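Rhodopsin (Todarodes pacificus, PDB 2Z73) detects dim light for squid vision, its retinal isomerising from 11-cis to all-trans and thereby activating G-protein signalling to phospholipase C. Local coordinates at residues A[81-84]-A[85-89]; A[103-106]-A[107-111]; A[125-128]-A[129-132]; A[291-294]-A[295-298]; A[340-343]-A[344-347]. One frame throughout, in Å; residues are numbered along the deposited sequence.

Overall arrangement
Along the chain the five contacts come in numerical order, each a local step on or at the start of a helix. Contact 1 closes helix 70-87, and contacts 2 and 3 lie on helix 104-138, their centres about 32 Å apart. Contact 4 opens helix 294-306 and contact 5 the cytoplasmic helix 345-351. Contacts 1 and 2, with centres about 14 Å apart, meet through N87 O and Y111 OH, a probable hydrogen bond between two residues of the retinal pocket. Contact 2 and contact 5 lie on opposite sides of the chain's centre, about 48 Å apart between centres. The set thus samples a seven-helix receptor from its extracellular side, past the chromophore, to its cytoplasmic side.

Contact 1 of 5, residues A[81-84]-A[85-89]; sequences FTFS and LVNGF. With PLM (palmitic acid), chain E.
F83 presents the face of its phenyl ring to the side-chain amide of N87, whose ND2 sits 3.2 Å above the ring plane and over its centre. The amide plane is turned 33° from that of the ring, and the same nitrogen also gives a hydrogen bond to F83 O at 2.8 Å. That oxygen accepts N87 N as well, again at 2.8 Å, so the asparagine grips a single carbonyl from its backbone and from its side chain. CG of N87 lies beside its own backbone N (chi1 -71°), which folds the amide back over the preceding turn. In the seven-helix receptor fold this is the end of helix 70-87 where it borders the chromophore: N87 belongs to the retinal pocket, and both F83 and N87 touch K305. The helical bonding frays here, the link from G88 N to S84 O being weak. A water then carries on, donating to S84 O and accepting from F89 N at 2.6 Å. Around the helix, F81 CE2 packs loosely against L85 CD1 at 4.3 Å. One face of the F81 ring carries the palmitic acid chain, C9 being 3.9 Å above the plane toward the rim, while F81 and L85 both also rest on C49 of helix 31-61. T82 and V86 lie side by side on the flank facing helix 104-138, their CG2 methyls 4.1 Å apart.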
loop_
_atom_site.group_PDB
_atom_site.type_symbol
_atom_site.label_atom_id
_atom_site.label_comp_id
_atom_site.label_asym_id
_atom_site.label_seq_id
_atom_site.Cartn_x
_atom_site.Cartn_y
_atom_site.Cartn_z
ATOM N N PHE A 81 3.883 6.452 -4.445
ATOM C CA PHE A 81 4.352 7.340 -5.490
ATOM C C PHE A 81 5.647 6.782 -6.094
ATOM O O PHE A 81 5.731 6.562 -7.298
ATOM C CB PHE A 81 4.645 8.738 -4.937
ATOM C CG PHE A 81 5.202 9.675 -5.973
ATOM C CD1 PHE A 81 4.358 10.341 -6.847
ATOM C CD2 PHE A 81 6.577 9.831 -6.123
ATOM C CE1 PHE A 81 4.873 11.140 -7.852
ATOM C CE2 PHE A 81 7.104 10.631 -7.127
ATOM C CZ PHE A 81 6.253 11.286 -7.994
ATOM N N THR A 82 6.638 6.564 -5.230
ATOM C CA THR A 82 7.946 6.060 -5.629
ATOM C C THR A 82 7.863 4.699 -6.313
ATOM O O THR A 82 8.625 4.414 -7.230
ATOM C CB THR A 82 8.910 5.926 -4.411
ATOM O OG1 THR A 82 8.768 7.059 -3.550
ATOM C CG2 THR A 82 10.362 5.848 -4.879
ATOM N N PHE A 83 6.953 3.851 -5.850
ATOM C CA PHE A 83 6.802 2.529 -6.458
ATOM C C PHE A 83 6.396 2.712 -7.919
ATOM O O PHE A 83 7.022 2.186 -8.835
ATOM C CB PHE A 83 5.709 1.739 -5.744
ATOM C CG PHE A 83 5.668 0.292 -6.123
ATOM C CD1 PHE A 83 6.279 -0.661 -5.314
ATOM C CD2 PHE A 83 5.039 -0.117 -7.294
ATOM C CE1 PHE A 83 6.267 -2.003 -5.662
ATOM C CE2 PHE A 83 5.019 -1.456 -7.657
ATOM C CZ PHE A 83 5.632 -2.405 -6.841
ATOM N N SER A 84 5.326 3.470 -8.116
ATOM C CA SER A 84 4.803 3.725 -9.443
ATOM C C SER A 84 5.825 4.398 -10.359
ATOM O O SER A 84 5.902 4.067 -11.548
ATOM C CB SER A 84 3.541 4.590 -9.338
ATOM O OG SER A 84 2.622 4.026 -8.399
ATOM N N LEU A 85 6.606 5.330 -9.809
ATOM C CA LEU A 85 7.613 6.041 -10.591
ATOM C C LEU A 85 8.692 5.081 -11.099
ATOM O O LEU A 85 8.876 4.888 -12.309
ATOM C CB LEU A 85 8.308 7.111 -9.741
ATOM C CG LEU A 85 8.856 8.388 -10.417
ATOM C CD1 LEU A 85 10.081 8.856 -9.645
ATOM C CD2 LEU A 85 9.214 8.151 -11.880
ATOM N N VAL A 86 9.403 4.499 -10.140
ATOM C CA VAL A 86 10.495 3.599 -10.410
ATOM C C VAL A 86 10.125 2.298 -11.119
ATOM O O VAL A 86 10.878 1.814 -11.954
ATOM C CB VAL A 86 11.240 3.257 -9.105
ATOM C CG1 VAL A 86 12.395 2.302 -9.391
ATOM C CG2 VAL A 86 11.753 4.519 -8.463
ATOM N N ASN A 87 8.971 1.737 -10.786
ATOM C CA ASN A 87 8.555 0.478 -11.378
ATOM C C ASN A 87 7.837 0.568 -12.717
ATOM O O ASN A 87 7.575 -0.452 -13.344
ATOM C CB ASN A 87 7.682 -0.294 -10.384
ATOM C CG ASN A 87 8.479 -0.839 -9.214
ATOM O OD1 ASN A 87 9.224 -1.805 -9.355
ATOM N ND2 ASN A 87 8.334 -0.212 -8.054
ATOM N N GLY A 88 7.512 1.775 -13.160
ATOM C CA GLY A 88 6.811 1.912 -14.423
ATOM C C GLY A 88 7.668 2.524 -15.506
ATOM O O GLY A 88 8.466 1.835 -16.166
ATOM N N PHE A 89 7.491 3.829 -15.698
ATOM C CA PHE A 89 8.267 4.555 -16.699
ATOM C C PHE A 89 9.454 5.224 -16.016
ATOM O O PHE A 89 9.298 5.841 -14.958
ATOM C CB PHE A 89 7.404 5.595 -17.413
ATOM C CG PHE A 89 8.168 6.434 -18.393
ATOM C CD1 PHE A 89 8.781 7.619 -17.986
ATOM C CD2 PHE A 89 8.336 6.012 -19.700
ATOM C CE1 PHE A 89 9.555 8.368 -18.870
ATOM C CE2 PHE A 89 9.109 6.753 -20.594
ATOM C CZ PHE A 89 9.722 7.937 -20.172
HETATM C C1 PLM E . 6.265 21.494 1.076
HETATM O O2 PLM E . 6.269 22.442 0.300
HETATM C C2 PLM E . 5.363 20.294 0.777
HETATM C C3 PLM E . 6.130 18.979 0.581
HETATM C C4 PLM E . 5.824 18.378 -0.786
HETATM C C5 PLM E . 6.330 16.967 -0.895
HETATM C C6 PLM E . 6.012 16.420 -2.265
HETATM C C7 PLM E . 6.931 15.266 -2.599
HETATM C C8 PLM E . 6.648 14.682 -3.993
HETATM C C9 PLM E . 7.234 13.278 -4.158
HETATM C CA PLM E . 8.618 13.294 -4.765
HETATM C CB PLM E . 9.398 12.068 -4.334
HETATM C CC PLM E . 10.605 11.839 -5.222
HETATM C CD PLM E . 11.378 10.614 -4.776
HETATM C CE PLM E . 11.724 9.747 -5.963
HETATM C CF PLM E . 13.223 9.604 -6.164
HETATM C CG PLM E . 13.542 8.724 -7.367
HETATM O O HOH W 1 6.267 5.331 -13.938
#

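Contact 2 of 5, residues A[103-106]-A[107-111]; sequences FGFA and ACKVY
F105 O receives the backbone N-H of K109 at 2.9 Å, the central rung of three that wind the chain from 103-106 into 107-111. C108 N bonds to G104 O at 3.2 Å and V110 N to A106 O at 3.0 Å, all with the four-residue spacing of an alpha helix. G104 enters this turn with a positive phi of 80°, a conformation in which a beta carbon would run into the carbonyl oxygen of F103. On the outside of the turn the side chains of F105 and K109 cross one another. The lysine chain is extended beyond CG, and this carries CE over one face of the phenyl ring, 3.6 Å from its centroid, in a CH-pi contact displaced toward the rim. NZ follows at 4.6 Å from the same centroid, an off-centre cation-pi contact, so the methylene next to the charge lies more squarely over the ring than the ammonium does. F105 CD2 also comes to 4.1 Å from C108 CB, while on another side F103 CB meets A107 CB at 3.7 Å. C108 SG, anti to its backbone nitrogen (chi1 180°), forms the disulfide with C186, the link that in this receptor family ties the top of the third transmembrane helix to the second extracellular loop. In this way the start of helix 104-138 is held to strand 186-188, F103 packs on helix 91-97, and the hydroxyl of Y111, a residue of the retinal pocket, is hydrogen-bonded to N87 O of helix 70-87 and to K305 NZ of helix 294-306.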
loop_
_atom_site.group_PDB
_atom_site.type_symbol
_atom_site.label_atom_id
_atom_site.label_comp_id
_atom_site.label_asym_id
_atom_site.label_seq_id
_atom_site.Cartn_x
_atom_site.Cartn_y
_atom_site.Cartn_z
ATOM N N PHE A 103 18.963 -1.285 -19.092
ATOM C CA PHE A 103 19.497 -0.361 -18.099
ATOM C C PHE A 103 20.574 -0.874 -17.167
ATOM O O PHE A 103 20.944 -0.190 -16.213
ATOM C CB PHE A 103 18.340 0.244 -17.299
ATOM C CG PHE A 103 17.317 0.940 -18.159
ATOM C CD1 PHE A 103 17.603 2.172 -18.748
ATOM C CD2 PHE A 103 16.092 0.339 -18.427
ATOM C CE1 PHE A 103 16.680 2.790 -19.596
ATOM C CE2 PHE A 103 15.163 0.947 -19.273
ATOM C CZ PHE A 103 15.455 2.167 -19.858
ATOM N N GLY A 104 21.090 -2.066 -17.446
ATOM C CA GLY A 104 22.150 -2.619 -16.623
ATOM C C GLY A 104 21.742 -3.262 -15.319
ATOM O O GLY A 104 20.644 -3.055 -14.828
ATOM N N PHE A 105 22.662 -4.030 -14.748
ATOM C CA PHE A 105 22.437 -4.738 -13.493
ATOM C C PHE A 105 22.176 -3.826 -12.303
ATOM O O PHE A 105 21.286 -4.090 -11.507
ATOM C CB PHE A 105 23.624 -5.652 -13.194
ATOM C CG PHE A 105 23.267 -6.863 -12.371
ATOM C CD1 PHE A 105 24.251 -7.579 -11.701
ATOM C CD2 PHE A 105 21.946 -7.283 -12.260
ATOM C CE1 PHE A 105 23.928 -8.688 -10.932
ATOM C CE2 PHE A 105 21.617 -8.395 -11.494
ATOM C CZ PHE A 105 22.611 -9.094 -10.830
ATOM N N ALA A 106 22.959 -2.761 -12.173
ATOM C CA ALA A 106 22.796 -1.817 -11.063
ATOM C C ALA A 106 21.375 -1.260 -11.021
ATOM O O ALA A 106 20.773 -1.152 -9.953
ATOM C CB ALA A 106 23.798 -0.678 -11.190
ATOM N N ALA A 107 20.842 -0.902 -12.182
ATOM C CA ALA A 107 19.492 -0.376 -12.246
ATOM C C ALA A 107 18.507 -1.458 -11.807
ATOM O O ALA A 107 17.573 -1.192 -11.059
ATOM C CB ALA A 107 19.178 0.090 -13.659
ATOM N N CYS A 108 18.729 -2.681 -12.269
ATOM C CA CYS A 108 17.884 -3.821 -11.923
ATOM C C CYS A 108 17.811 -3.968 -10.411
ATOM O O CYS A 108 16.728 -4.104 -9.844
ATOM C CB CYS A 108 18.475 -5.089 -12.546
ATOM S SG CYS A 108 17.631 -6.691 -12.277
ATOM N N LYS A 109 18.967 -3.933 -9.758
ATOM C CA LYS A 109 19.002 -4.064 -8.307
ATOM C C LYS A 109 18.195 -2.936 -7.672
ATOM O O LYS A 109 17.318 -3.168 -6.840
ATOM C CB LYS A 109 20.445 -4.022 -7.807
ATOM C CG LYS A 109 21.335 -5.040 -8.488
ATOM C CD LYS A 109 22.734 -5.001 -7.932
ATOM C CE LYS A 109 23.606 -6.057 -8.587
ATOM N NZ LYS A 109 24.911 -6.211 -7.883
ATOM N N VAL A 110 18.494 -1.708 -8.077
ATOM C CA VAL A 110 17.783 -0.553 -7.554
ATOM C C VAL A 110 16.296 -0.740 -7.790
ATOM O O VAL A 110 15.470 -0.473 -6.915
ATOM C CB VAL A 110 18.236 0.738 -8.252
ATOM C CG1 VAL A 110 17.212 1.848 -8.010
ATOM C CG2 VAL A 110 19.616 1.149 -7.731
ATOM N N TYR A 111 15.957 -1.209 -8.984
ATOM C CA TYR A 111 14.563 -1.419 -9.337
ATOM C C TYR A 111 13.923 -2.405 -8.374
ATOM O O TYR A 111 12.969 -2.071 -7.672
ATOM C CB TYR A 111 14.462 -1.935 -10.763
ATOM C CG TYR A 111 13.054 -2.155 -11.259
ATOM C CD1 TYR A 111 12.488 -1.303 -12.212
ATOM C CD2 TYR A 111 12.293 -3.240 -10.808
ATOM C CE1 TYR A 111 11.199 -1.528 -12.704
ATOM C CE2 TYR A 111 11.006 -3.471 -11.296
ATOM C CZ TYR A 111 10.470 -2.612 -12.240
ATOM O OH TYR A 111 9.200 -2.831 -12.711
#

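Contact 3 of 5, residues A[125-128]-A[129-132]; sequences TMAM and ISID
The cytoplasmic end of the third transmembrane helix, leading into the aspartate of the DRY motif, brings T125-M128 against I129-D132 over about two turns of a mostly buried stretch of the helix. Regular backbone bonds join T125 O to I129 N, M126 O to S130 N at 2.7 Å and M128 O to D132 N at 3.2 Å. A127 O is shared: it accepts I131 N at 3.0 Å and also the hydroxyl of S130. The OG to A127 O approach is modelled too short to be trusted in length; chi1 of 70° turns OG of S130 back toward that carbonyl. On one flank M128 and I131 run alongside each other, SD of M128 4.1 Å from CD1 of I131; the methionine chain bends at its second and third torsions and packs on M155, F158 and V159 of helix 149-167, while I131 leans on I215 and C219 of helix 195-224. On another, I129 lays its CG1-CD1 branch back along the preceding turn, CD1 reaching 4.1 Å from M126 CA and 4.3 Å from T125 CG2. An alanine at I129 keeps neither branch, which would probably open a gap beside T125 CG2 and M126 and cost F72 of helix 70-87 a packing partner. M126 turns to I266, V267 and F270 of helix 246-286. Side chains that leave two successive turns for four surrounding helices are what the central, long, tilted third helix of a rhodopsin-family receptor displays.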
loop_
_atom_site.group_PDB
_atom_site.type_symbol
_atom_site.label_atom_id
_atom_site.label_comp_id
_atom_site.label_asym_id
_atom_site.label_seq_id
_atom_site.Cartn_x
_atom_site.Cartn_y
_atom_site.Cartn_z
ATOM N N THR A 125 2.961 0.593 6.864
ATOM C CA THR A 125 2.403 1.905 7.135
ATOM C C THR A 125 0.949 1.650 7.477
ATOM O O THR A 125 0.423 2.219 8.428
ATOM C CB THR A 125 2.468 2.849 5.913
ATOM O OG1 THR A 125 3.830 3.092 5.565
ATOM C CG2 THR A 125 1.803 4.179 6.233
ATOM N N MET A 126 0.301 0.789 6.695
ATOM C CA MET A 126 -1.093 0.462 6.957
ATOM C C MET A 126 -1.188 -0.117 8.370
ATOM O O MET A 126 -2.139 0.161 9.099
ATOM C CB MET A 126 -1.630 -0.528 5.916
ATOM C CG MET A 126 -1.972 0.123 4.580
ATOM S SD MET A 126 -2.639 -1.017 3.334
ATOM C CE MET A 126 -1.735 -0.523 1.858
ATOM N N ALA A 127 -0.183 -0.895 8.764
ATOM C CA ALA A 127 -0.170 -1.472 10.102
ATOM C C ALA A 127 -0.234 -0.333 11.130
ATOM O O ALA A 127 -1.053 -0.369 12.053
ATOM C CB ALA A 127 1.093 -2.300 10.306
ATOM N N MET A 128 0.625 0.675 10.968
ATOM C CA MET A 128 0.641 1.815 11.878
ATOM C C MET A 128 -0.716 2.509 11.864
ATOM O O MET A 128 -1.155 3.077 12.873
ATOM C CB MET A 128 1.706 2.832 11.469
ATOM C CG MET A 128 3.112 2.294 11.452
ATOM S SD MET A 128 3.508 1.455 12.989
ATOM C CE MET A 128 4.243 -0.032 12.343
ATOM N N ILE A 129 -1.379 2.478 10.713
ATOM C CA ILE A 129 -2.676 3.109 10.599
ATOM C C ILE A 129 -3.710 2.273 11.329
ATOM O O ILE A 129 -4.633 2.810 11.943
ATOM C CB ILE A 129 -3.114 3.262 9.137
ATOM C CG1 ILE A 129 -2.142 4.177 8.393
ATOM C CG2 ILE A 129 -4.531 3.840 9.082
ATOM C CD1 ILE A 129 -2.434 4.316 6.901
ATOM N N SER A 130 -3.549 0.955 11.268
ATOM C CA SER A 130 -4.476 0.045 11.927
ATOM C C SER A 130 -4.342 0.180 13.439
ATOM O O SER A 130 -5.287 -0.089 14.185
ATOM C CB SER A 130 -4.190 -1.400 11.518
ATOM O OG SER A 130 -2.965 -1.846 12.071
ATOM N N ILE A 131 -3.161 0.598 13.886
ATOM C CA ILE A 131 -2.904 0.773 15.305
ATOM C C ILE A 131 -3.603 2.028 15.801
ATOM O O ILE A 131 -4.222 2.038 16.871
ATOM C CB ILE A 131 -1.407 0.888 15.572
ATOM C CG1 ILE A 131 -0.720 -0.421 15.182
ATOM C CG2 ILE A 131 -1.160 1.210 17.019
ATOM C CD1 ILE A 131 0.770 -0.418 15.398
ATOM N N ASP A 132 -3.497 3.096 15.017
ATOM C CA ASP A 132 -4.141 4.354 15.369
ATOM C C ASP A 132 -5.635 4.098 15.465
ATOM O O ASP A 132 -6.290 4.566 16.390
ATOM C CB ASP A 132 -3.855 5.414 14.309
ATOM C CG ASP A 132 -4.722 6.633 14.464
ATOM O OD1 ASP A 132 -5.643 6.814 13.650
ATOM O OD2 ASP A 132 -4.484 7.406 15.405
#

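Contact 4 of 5, residues A[291-294]-A[295-298]; sequences WVTP and YAAQ
A296 is where the turn is packed tightly: its CB sits 3.1 Å from T293 OG1 and 3.2 Å from W291 O, wedged into the bend of the chain that comes before the helix. The threonine hydroxyl also accepts the backbone N-H of A296 at 3.2 Å, with an N-H...O angle of 143°. A chi1 of 56° swings OG1 round toward the first turn's amides. T293 is thus the N-cap of helix 294-306, the seventh transmembrane helix, and P294 fills the first helical position after it. Behind the cap, A297 N bonds to T293 O at 3.0 Å and Q298 N to P294 O at 2.9 Å. With a valine in place of T293, the N-H of A296 would probably be left without its side-chain acceptor, and the first turn would lose its side-chain cap. V292, at the centre of an inverse gamma turn, is buried: CG1 approaches A297 CB at a looser 4.2 Å, and both residues also touch W23, while V292 also touches V280 and A284 of helix 246-286. The other side is far more open. The indole of W291 makes no close approach to 295-298; it lies at the surface and touches L283 of helix 246-286, and the exposed Y295 lies against V29, P30 and V33. Q298 instead points its amide inward, with hydrogen bonds to V182 N and N185 OD1.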
loop_
_atom_site.group_PDB
_atom_site.type_symbol
_atom_site.label_atom_id
_atom_site.label_comp_id
_atom_site.label_asym_id
_atom_site.label_seq_id
_atom_site.Cartn_x
_atom_site.Cartn_y
_atom_site.Cartn_z
ATOM N N TRP A 291 5.333 -24.789 -13.319
ATOM C CA TRP A 291 4.098 -24.013 -13.327
ATOM C C TRP A 291 4.428 -22.549 -13.597
ATOM O O TRP A 291 3.702 -21.850 -14.304
ATOM C CB TRP A 291 3.379 -24.129 -11.981
ATOM C CG TRP A 291 2.742 -25.461 -11.742
ATOM C CD1 TRP A 291 2.529 -26.445 -12.665
ATOM C CD2 TRP A 291 2.184 -25.936 -10.513
ATOM N NE1 TRP A 291 1.868 -27.502 -12.087
ATOM C CE2 TRP A 291 1.643 -27.216 -10.767
ATOM C CE3 TRP A 291 2.085 -25.405 -9.222
ATOM C CZ2 TRP A 291 1.010 -27.976 -9.776
ATOM C CZ3 TRP A 291 1.454 -26.159 -8.232
ATOM C CH2 TRP A 291 0.924 -27.432 -8.519
ATOM N N VAL A 292 5.540 -22.100 -13.028
ATOM C CA VAL A 292 5.970 -20.721 -13.171
ATOM C C VAL A 292 6.390 -20.374 -14.587
ATOM O O VAL A 292 7.570 -20.240 -14.876
ATOM C CB VAL A 292 7.131 -20.402 -12.218
ATOM C CG1 VAL A 292 7.386 -18.913 -12.202
ATOM C CG2 VAL A 292 6.812 -20.900 -10.821
ATOM N N THR A 293 5.409 -20.233 -15.471
ATOM C CA THR A 293 5.662 -19.869 -16.859
ATOM C C THR A 293 5.746 -18.347 -16.988
ATOM O O THR A 293 5.364 -17.607 -16.067
ATOM C CB THR A 293 4.521 -20.328 -17.769
ATOM O OG1 THR A 293 3.287 -19.784 -17.280
ATOM C CG2 THR A 293 4.436 -21.840 -17.805
ATOM N N PRO A 294 6.230 -17.859 -18.144
ATOM C CA PRO A 294 6.362 -16.422 -18.407
ATOM C C PRO A 294 5.126 -15.622 -17.985
ATOM O O PRO A 294 5.266 -14.599 -17.333
ATOM C CB PRO A 294 6.606 -16.378 -19.907
ATOM C CG PRO A 294 7.421 -17.599 -20.124
ATOM C CD PRO A 294 6.698 -18.640 -19.303
ATOM N N TYR A 295 3.932 -16.093 -18.355
ATOM C CA TYR A 295 2.681 -15.421 -17.991
ATOM C C TYR A 295 2.314 -15.725 -16.540
ATOM O O TYR A 295 1.724 -14.892 -15.852
ATOM C CB TYR A 295 1.520 -15.871 -18.880
ATOM C CG TYR A 295 1.653 -15.521 -20.343
ATOM C CD1 TYR A 295 1.400 -16.480 -21.328
ATOM C CD2 TYR A 295 2.039 -14.244 -20.752
ATOM C CE1 TYR A 295 1.532 -16.184 -22.676
ATOM C CE2 TYR A 295 2.175 -13.933 -22.115
ATOM C CZ TYR A 295 1.919 -14.912 -23.064
ATOM O OH TYR A 295 2.052 -14.631 -24.406
ATOM N N ALA A 296 2.655 -16.926 -16.084
ATOM C CA ALA A 296 2.345 -17.333 -14.718
ATOM C C ALA A 296 2.914 -16.325 -13.736
ATOM O O ALA A 296 2.305 -16.023 -12.701
ATOM C CB ALA A 296 2.921 -18.718 -14.434
ATOM N N ALA A 297 4.094 -15.808 -14.065
ATOM C CA ALA A 297 4.752 -14.831 -13.214
ATOM C C ALA A 297 4.392 -13.414 -13.659
ATOM O O ALA A 297 3.906 -12.611 -12.858
ATOM C CB ALA A 297 6.263 -15.045 -13.250
ATOM N N GLN A 298 4.590 -13.114 -14.937
ATOM C CA GLN A 298 4.301 -11.776 -15.439
ATOM C C GLN A 298 2.925 -11.182 -15.092
ATOM O O GLN A 298 2.848 -10.199 -14.370
ATOM C CB GLN A 298 4.503 -11.722 -16.955
ATOM C CG GLN A 298 4.927 -10.338 -17.442
ATOM C CD GLN A 298 6.223 -9.878 -16.790
ATOM O OE1 GLN A 298 7.280 -10.474 -17.013
ATOM N NE2 GLN A 298 6.146 -8.821 -15.973
#

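Contact 5 of 5, residues A[340-343]-A[344-347]; sequences DDKE and TEDD
D341 O takes two hydrogen bonds from T344, one from the hydroxyl OG1 at 2.8 Å and one from the backbone N at 2.9 Å. The hydroxyl arrives in the carbonyl plane, on a lone pair, whereas the amide nitrogen stands above that plane, 38° out of it. A chi1 of 50° sets OG1 back over the turn, and together the two donors pin the buried threonine to the residue three places earlier. The same spacing recurs from E343 N to D340 O at 3.1 Å, and weakly from E345 N to K342 O at 3.5 Å: it is that of a 3-10-like turn, in which the chain already coils with helical torsions although regular bonds are missing. Outside this polar core K342 and E345 meet through their side chains. The carboxylate of E345 rests on the aliphatic base of the lysine, with OE2 at 3.5 Å from K342 CG, though OE1, 3.0 Å from K342 O, faces a second acceptor without a hydrogen bond, which probably opposes the packing. K342 NZ stays 4.7 Å from E345 OE2, too far for direct contact. This turn leads into helix 345-351, on the cytoplasmic side. E343 ties it to helix 320-329 through a salt bridge from OE2 to R323 NE, D347 makes a long, weak ion pair with K321 there, and D346 touches A251 and N254 of helix 246-286.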
loop_
_atom_site.group_PDB
_atom_site.type_symbol
_atom_site.label_atom_id
_atom_site.label_comp_id
_atom_site.label_asym_id
_atom_site.label_seq_id
_atom_site.Cartn_x
_atom_site.Cartn_y
_atom_site.Cartn_z
ATOM N N ASP A 340 -20.473 16.950 -1.983
ATOM C CA ASP A 340 -21.588 17.663 -1.383
ATOM C C ASP A 340 -21.279 18.002 0.067
ATOM O O ASP A 340 -20.548 17.280 0.738
ATOM C CB ASP A 340 -22.855 16.823 -1.418
ATOM C CG ASP A 340 -23.969 17.450 -0.622
ATOM O OD1 ASP A 340 -24.472 18.508 -1.052
ATOM O OD2 ASP A 340 -24.327 16.899 0.438
ATOM N N ASP A 341 -21.858 19.095 0.550
ATOM C CA ASP A 341 -21.633 19.541 1.920
ATOM C C ASP A 341 -21.990 18.474 2.946
ATOM O O ASP A 341 -21.265 18.274 3.922
ATOM C CB ASP A 341 -22.453 20.797 2.195
ATOM C CG ASP A 341 -22.324 21.823 1.094
ATOM O OD1 ASP A 341 -23.020 22.864 1.154
ATOM O OD2 ASP A 341 -21.528 21.584 0.162
ATOM N N LYS A 342 -23.108 17.790 2.721
ATOM C CA LYS A 342 -23.569 16.761 3.645
ATOM C C LYS A 342 -22.536 15.690 3.983
ATOM O O LYS A 342 -22.661 15.009 4.998
ATOM C CB LYS A 342 -24.839 16.092 3.106
ATOM C CG LYS A 342 -26.121 16.882 3.362
ATOM C CD LYS A 342 -27.359 16.063 3.003
ATOM C CE LYS A 342 -28.630 16.634 3.633
ATOM N NZ LYS A 342 -28.975 18.004 3.150
ATOM N N GLU A 343 -21.515 15.549 3.146
ATOM C CA GLU A 343 -20.481 14.542 3.377
ATOM C C GLU A 343 -19.584 14.882 4.572
ATOM O O GLU A 343 -18.968 13.994 5.168
ATOM C CB GLU A 343 -19.611 14.385 2.124
ATOM C CG GLU A 343 -20.385 14.220 0.817
ATOM C CD GLU A 343 -19.475 13.931 -0.374
ATOM O OE1 GLU A 343 -19.969 13.902 -1.525
ATOM O OE2 GLU A 343 -18.265 13.726 -0.158
ATOM N N THR A 344 -19.520 16.160 4.926
ATOM C CA THR A 344 -18.673 16.615 6.024
ATOM C C THR A 344 -19.405 16.914 7.335
ATOM O O THR A 344 -18.784 17.288 8.330
ATOM C CB THR A 344 -17.890 17.874 5.599
ATOM O OG1 THR A 344 -18.795 18.829 5.037
ATOM C CG2 THR A 344 -16.835 17.515 4.559
ATOM N N GLU A 345 -20.719 16.737 7.332
ATOM C CA GLU A 345 -21.532 17.001 8.510
ATOM C C GLU A 345 -21.020 16.325 9.775
ATOM O O GLU A 345 -20.759 16.995 10.773
ATOM C CB GLU A 345 -22.974 16.575 8.248
ATOM C CG GLU A 345 -23.607 17.287 7.071
ATOM C CD GLU A 345 -25.006 16.796 6.782
ATOM O OE1 GLU A 345 -25.176 15.575 6.579
ATOM O OE2 GLU A 345 -25.934 17.630 6.755
ATOM N N ASP A 346 -20.875 15.002 9.735
ATOM C CA ASP A 346 -20.402 14.257 10.898
ATOM C C ASP A 346 -19.101 14.803 11.478
ATOM O O ASP A 346 -18.841 14.651 12.672
ATOM C CB ASP A 346 -20.230 12.772 10.562
ATOM C CG ASP A 346 -21.547 12.003 10.598
ATOM O OD1 ASP A 346 -22.424 12.273 9.749
ATOM O OD2 ASP A 346 -21.702 11.128 11.476
ATOM N N ASP A 347 -18.280 15.432 10.643
ATOM C CA ASP A 347 -17.027 16.007 11.126
ATOM C C ASP A 347 -17.301 17.343 11.806
ATOM O O ASP A 347 -16.598 17.737 12.737
ATOM C CB ASP A 347 -16.034 16.213 9.978
ATOM C CG ASP A 347 -15.405 14.916 9.510
ATOM O OD1 ASP A 347 -16.054 14.170 8.749
ATOM O OD2 ASP A 347 -14.257 14.644 9.917
#